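Local coordinates for choline kinase (Cryptosporidium parvum, PDB 3MES), which probably phosphorylates choline, and perhaps ethanolamine, using ATP as the phosphate donor, at residues Glu195-Glu207 / Ile232-Phe245. Residues are numbered along the deposited sequence; the frame is centred on the assembly and turned at random.
Sequences EPILFKRIYLWRE and IDQLEELIMGGEKF
Ile232 meets three side chains of 195-207 with two of its branches: CD1 lies 4.2 Å from CG2 of Ile202 and also touches CD of Arg206, while CG2 sits at the edge of the Tyr203 ring, close to its plane. Asp233 answers Arg206 through water: OD1 and NH1 are too far apart for a salt bridge, but one water accepts from NH1 and donates to OD1, and the face of the guanidinium lies against CD2 of Tyr203. Leu235 brings CD2 to 3.5 Å from CD1 of Ile202, the two side chains crossing at about a right angle. Glu236 does double duty. With CG anti to its carbonyl carbon, it lays CG over one face of Phe199, 3.7 Å from the ring centroid, a CH-pi contact; Leu198 CG covers the opposite face. The chain, extended beyond CG, takes the carboxylate on to Tyr203, where OE2 accepts from Tyr203 OH, though the modelled 2.3 Å is too short to be trusted in detail. OE1 accepts from Phe245 N at 3.2 Å in a nearly straight bond (173°), tying the returning chain to the helix. Ile239 CG2 and Met240 SD both reach the Phe199 edge, SD in a Met-aromatic contact 5.4 Å from the centroid. Phe245 crosses the same ring obliquely, planes 60° apart, and its CE1 lies against Pro196 CG, modelled closer (3.2 Å) than carbons normally pack, so the exact distance is doubtful. With axes 11.7 Å apart and directions 158° apart, 198-207 and 235-239 form a near-antiparallel helix pair, backed by helix 364-376 in the helical part of the choline kinase fold, away from the nucleotide and metal sites.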
# COMPACT_ATOMS: atom_id res chain seq x y z
N GLU B 195 21.49 19.52 -6.28
CA GLU B 195 21.78 19.04 -7.62
C GLU B 195 21.69 17.52 -7.70
O GLU B 195 22.04 16.83 -6.74
CB GLU B 195 23.16 19.50 -8.08
CG GLU B 195 23.28 21.00 -8.29
CD GLU B 195 24.59 21.40 -8.95
OE1 GLU B 195 25.55 20.59 -8.92
OE2 GLU B 195 24.66 22.52 -9.49
N PRO B 196 21.23 16.99 -8.84
CA PRO B 196 21.15 15.55 -9.05
C PRO B 196 22.53 14.92 -8.91
O PRO B 196 23.54 15.56 -9.18
CB PRO B 196 20.64 15.43 -10.48
CG PRO B 196 20.98 16.72 -11.13
CD PRO B 196 20.86 17.75 -10.05
N ILE B 197 22.56 13.65 -8.50
CA ILE B 197 23.83 12.99 -8.21
C ILE B 197 24.26 12.04 -9.32
O ILE B 197 25.40 11.57 -9.33
CB ILE B 197 23.74 12.21 -6.89
CG1 ILE B 197 25.13 11.85 -6.38
CG2 ILE B 197 22.86 10.97 -7.06
CD1 ILE B 197 25.13 11.27 -4.98
N LEU B 198 23.36 11.78 -10.26
CA LEU B 198 23.57 10.72 -11.24
C LEU B 198 24.90 10.80 -11.98
O LEU B 198 25.58 9.79 -12.17
CB LEU B 198 22.40 10.64 -12.23
CG LEU B 198 22.21 11.75 -13.25
CD1 LEU B 198 21.21 11.31 -14.32
CD2 LEU B 198 21.75 13.04 -12.59
N PHE B 199 25.28 12.00 -12.41
CA PHE B 199 26.53 12.18 -13.14
C PHE B 199 27.75 12.21 -12.22
O PHE B 199 28.72 11.49 -12.45
CB PHE B 199 26.47 13.44 -14.00
CG PHE B 199 25.35 13.44 -14.99
CD1 PHE B 199 25.30 12.48 -15.99
CD2 PHE B 199 24.35 14.39 -14.93
CE1 PHE B 199 24.26 12.47 -16.91
CE2 PHE B 199 23.31 14.39 -15.85
CZ PHE B 199 23.27 13.42 -16.84
N LYS B 200 27.70 13.04 -11.19
CA LYS B 200 28.78 13.11 -10.22
C LYS B 200 29.18 11.72 -9.76
O LYS B 200 30.35 11.35 -9.80
CB LYS B 200 28.37 13.95 -9.01
CG LYS B 200 27.87 15.34 -9.35
CD LYS B 200 27.44 16.08 -8.09
CE LYS B 200 26.74 17.38 -8.43
NZ LYS B 200 26.33 18.12 -7.21
N ARG B 201 28.19 10.95 -9.32
CA ARG B 201 28.42 9.61 -8.80
C ARG B 201 29.10 8.72 -9.84
O ARG B 201 30.03 7.98 -9.52
CB ARG B 201 27.11 8.99 -8.33
CG ARG B 201 27.22 7.55 -7.85
CD ARG B 201 26.01 7.16 -7.02
NE ARG B 201 26.00 7.85 -5.73
CZ ARG B 201 24.98 7.84 -4.88
NH1 ARG B 201 23.87 7.18 -5.18
NH2 ARG B 201 25.07 8.49 -3.73
N ILE B 202 28.63 8.80 -11.09
CA ILE B 202 29.23 8.03 -12.17
C ILE B 202 30.69 8.39 -12.38
O ILE B 202 31.55 7.51 -12.48
CB ILE B 202 28.46 8.20 -13.50
CG1 ILE B 202 27.16 7.40 -13.47
CG2 ILE B 202 29.33 7.75 -14.66
CD1 ILE B 202 26.34 7.50 -14.74
N TYR B 203 30.98 9.68 -12.44
CA TYR B 203 32.36 10.13 -12.61
C TYR B 203 33.19 9.72 -11.40
O TYR B 203 34.32 9.24 -11.54
CB TYR B 203 32.42 11.65 -12.81
CG TYR B 203 31.61 12.15 -13.99
CD1 TYR B 203 30.88 13.32 -13.92
CD2 TYR B 203 31.57 11.43 -15.18
CE1 TYR B 203 30.14 13.77 -15.00
CE2 TYR B 203 30.84 11.87 -16.26
CZ TYR B 203 30.12 13.04 -16.17
OH TYR B 203 29.39 13.47 -17.25
N LEU B 204 32.63 9.90 -10.21
CA LEU B 204 33.31 9.54 -8.98
C LEU B 204 33.65 8.05 -8.95
O LEU B 204 34.77 7.66 -8.62
CB LEU B 204 32.44 9.88 -7.77
CG LEU B 204 33.18 10.27 -6.50
CD1 LEU B 204 33.74 11.68 -6.66
CD2 LEU B 204 32.27 10.18 -5.29
N TRP B 205 32.68 7.21 -9.30
CA TRP B 205 32.88 5.77 -9.28
C TRP B 205 33.70 5.28 -10.47
O TRP B 205 34.34 4.23 -10.41
CB TRP B 205 31.55 5.02 -9.18
CG TRP B 205 30.88 5.17 -7.85
CD1 TRP B 205 31.41 5.76 -6.74
CD2 TRP B 205 29.58 4.69 -7.48
NE1 TRP B 205 30.51 5.70 -5.70
CE2 TRP B 205 29.38 5.05 -6.13
CE3 TRP B 205 28.57 4.01 -8.15
CZ2 TRP B 205 28.21 4.74 -5.44
CZ3 TRP B 205 27.40 3.71 -7.47
CH2 TRP B 205 27.23 4.07 -6.13
N ARG B 206 33.69 6.05 -11.56
CA ARG B 206 34.51 5.73 -12.71
C ARG B 206 35.99 5.74 -12.32
O ARG B 206 36.74 4.84 -12.69
CB ARG B 206 34.28 6.72 -13.85
CG ARG B 206 35.21 6.53 -15.03
CD ARG B 206 35.01 7.62 -16.07
NE ARG B 206 35.22 8.95 -15.51
CZ ARG B 206 35.01 10.08 -16.18
NH1 ARG B 206 34.59 10.04 -17.44
NH2 ARG B 206 35.22 11.25 -15.59
N GLU B 207 36.38 6.77 -11.58
CA GLU B 207 37.77 6.91 -11.14
C GLU B 207 38.16 5.82 -10.14
O GLU B 207 39.28 5.31 -10.19
CB GLU B 207 38.01 8.30 -10.55
CG GLU B 207 37.96 9.41 -11.58
CD GLU B 207 38.86 9.12 -12.77
OE1 GLU B 207 39.96 8.56 -12.56
OE2 GLU B 207 38.47 9.46 -13.91
N ILE B 232 30.50 6.85 -21.62
CA ILE B 232 30.33 7.79 -20.52
C ILE B 232 30.51 9.24 -20.96
O ILE B 232 29.86 10.14 -20.44
CB ILE B 232 31.29 7.47 -19.36
CG1 ILE B 232 30.89 6.14 -18.71
CG2 ILE B 232 31.27 8.58 -18.33
CD1 ILE B 232 31.68 5.79 -17.47
N ASP B 233 31.40 9.46 -21.93
CA ASP B 233 31.65 10.81 -22.43
C ASP B 233 30.40 11.42 -23.07
O ASP B 233 30.24 12.64 -23.06
CB ASP B 233 32.80 10.79 -23.45
CG ASP B 233 34.14 10.48 -22.81
OD1 ASP B 233 34.39 10.96 -21.68
OD2 ASP B 233 34.95 9.77 -23.44
N GLN B 234 29.53 10.58 -23.60
CA GLN B 234 28.31 11.04 -24.27
C GLN B 234 27.11 10.99 -23.33
O GLN B 234 26.02 11.43 -23.69
CB GLN B 234 28.01 10.17 -25.49
CG GLN B 234 29.12 10.09 -26.52
CD GLN B 234 28.85 9.02 -27.57
OE1 GLN B 234 29.21 9.19 -28.74
NE2 GLN B 234 28.21 7.93 -27.16
N LEU B 235 27.32 10.46 -22.13
CA LEU B 235 26.22 10.13 -21.23
C LEU B 235 25.32 11.31 -20.88
O LEU B 235 24.10 11.16 -20.79
CB LEU B 235 26.77 9.47 -19.96
CG LEU B 235 25.79 8.56 -19.22
CD1 LEU B 235 24.99 7.72 -20.20
CD2 LEU B 235 26.52 7.69 -18.22
N GLU B 236 25.92 12.48 -20.69
CA GLU B 236 25.16 13.68 -20.35
C GLU B 236 24.29 14.15 -21.53
O GLU B 236 23.09 14.38 -21.37
CB GLU B 236 26.08 14.80 -19.87
CG GLU B 236 26.73 14.52 -18.52
CD GLU B 236 27.48 15.72 -17.95
OE1 GLU B 236 27.25 16.85 -18.41
OE2 GLU B 236 28.30 15.52 -17.03
N GLU B 237 24.89 14.28 -22.70
CA GLU B 237 24.14 14.66 -23.89
C GLU B 237 22.96 13.72 -24.10
O GLU B 237 21.88 14.15 -24.50
CB GLU B 237 25.04 14.65 -25.13
CG GLU B 237 26.10 15.75 -25.16
CD GLU B 237 27.19 15.54 -24.13
OE1 GLU B 237 27.08 14.59 -23.33
OE2 GLU B 237 28.16 16.34 -24.12
N LEU B 238 23.18 12.44 -23.81
CA LEU B 238 22.15 11.43 -24.00
C LEU B 238 20.95 11.63 -23.07
O LEU B 238 19.80 11.57 -23.51
CB LEU B 238 22.74 10.03 -23.81
CG LEU B 238 21.79 8.85 -23.98
CD1 LEU B 238 22.57 7.55 -24.15
CD2 LEU B 238 20.83 8.75 -22.80
N ILE B 239 21.22 11.87 -21.79
CA ILE B 239 20.17 12.07 -20.81
C ILE B 239 19.52 13.45 -20.92
O ILE B 239 18.33 13.61 -20.66
CB ILE B 239 20.68 11.88 -19.37
CG1 ILE B 239 20.74 10.40 -19.00
CG2 ILE B 239 19.79 12.62 -18.38
CD1 ILE B 239 21.64 9.57 -19.89
N MET B 240 20.31 14.45 -21.31
CA MET B 240 19.82 15.82 -21.41
C MET B 240 19.39 16.21 -22.83
O MET B 240 19.12 17.38 -23.11
CB MET B 240 20.87 16.81 -20.90
CG MET B 240 20.52 17.45 -19.57
SD MET B 240 20.29 16.28 -18.21
CE MET B 240 19.61 17.38 -16.97
N GLY B 241 19.33 15.23 -23.72
CA GLY B 241 18.87 15.46 -25.09
C GLY B 241 19.73 16.40 -25.91
O GLY B 241 19.26 17.45 -26.36
N GLY B 242 21.00 16.03 -26.10
CA GLY B 242 21.91 16.79 -26.96
C GLY B 242 22.67 17.90 -26.25
O GLY B 242 23.56 18.53 -26.83
N GLU B 243 22.32 18.13 -24.99
CA GLU B 243 22.92 19.20 -24.21
C GLU B 243 23.61 18.63 -22.98
O GLU B 243 23.19 17.61 -22.44
CB GLU B 243 21.84 20.20 -23.80
CG GLU B 243 22.34 21.44 -23.10
CD GLU B 243 21.34 22.58 -23.20
OE1 GLU B 243 20.59 22.62 -24.20
OE2 GLU B 243 21.31 23.43 -22.28
N LYS B 244 24.68 19.29 -22.53
CA LYS B 244 25.35 18.89 -21.30
C LYS B 244 24.51 19.33 -20.11
O LYS B 244 23.60 20.14 -20.25
CB LYS B 244 26.76 19.48 -21.22
CG LYS B 244 27.63 19.14 -22.41
CD LYS B 244 29.10 19.06 -22.03
CE LYS B 244 29.34 17.91 -21.06
NZ LYS B 244 28.86 16.61 -21.60
N PHE B 245 24.80 18.78 -18.94
CA PHE B 245 23.99 19.08 -17.76
C PHE B 245 24.21 20.47 -17.20
O PHE B 245 25.34 20.92 -17.01
CB PHE B 245 24.22 18.06 -16.65
CG PHE B 245 23.63 18.49 -15.33
CD1 PHE B 245 22.38 18.03 -14.93
CD2 PHE B 245 24.31 19.38 -14.52
CE1 PHE B 245 21.84 18.44 -13.72
CE2 PHE B 245 23.76 19.80 -13.31
CZ PHE B 245 22.53 19.32 -12.91
O HOH W 1 33.52 11.97 -19.26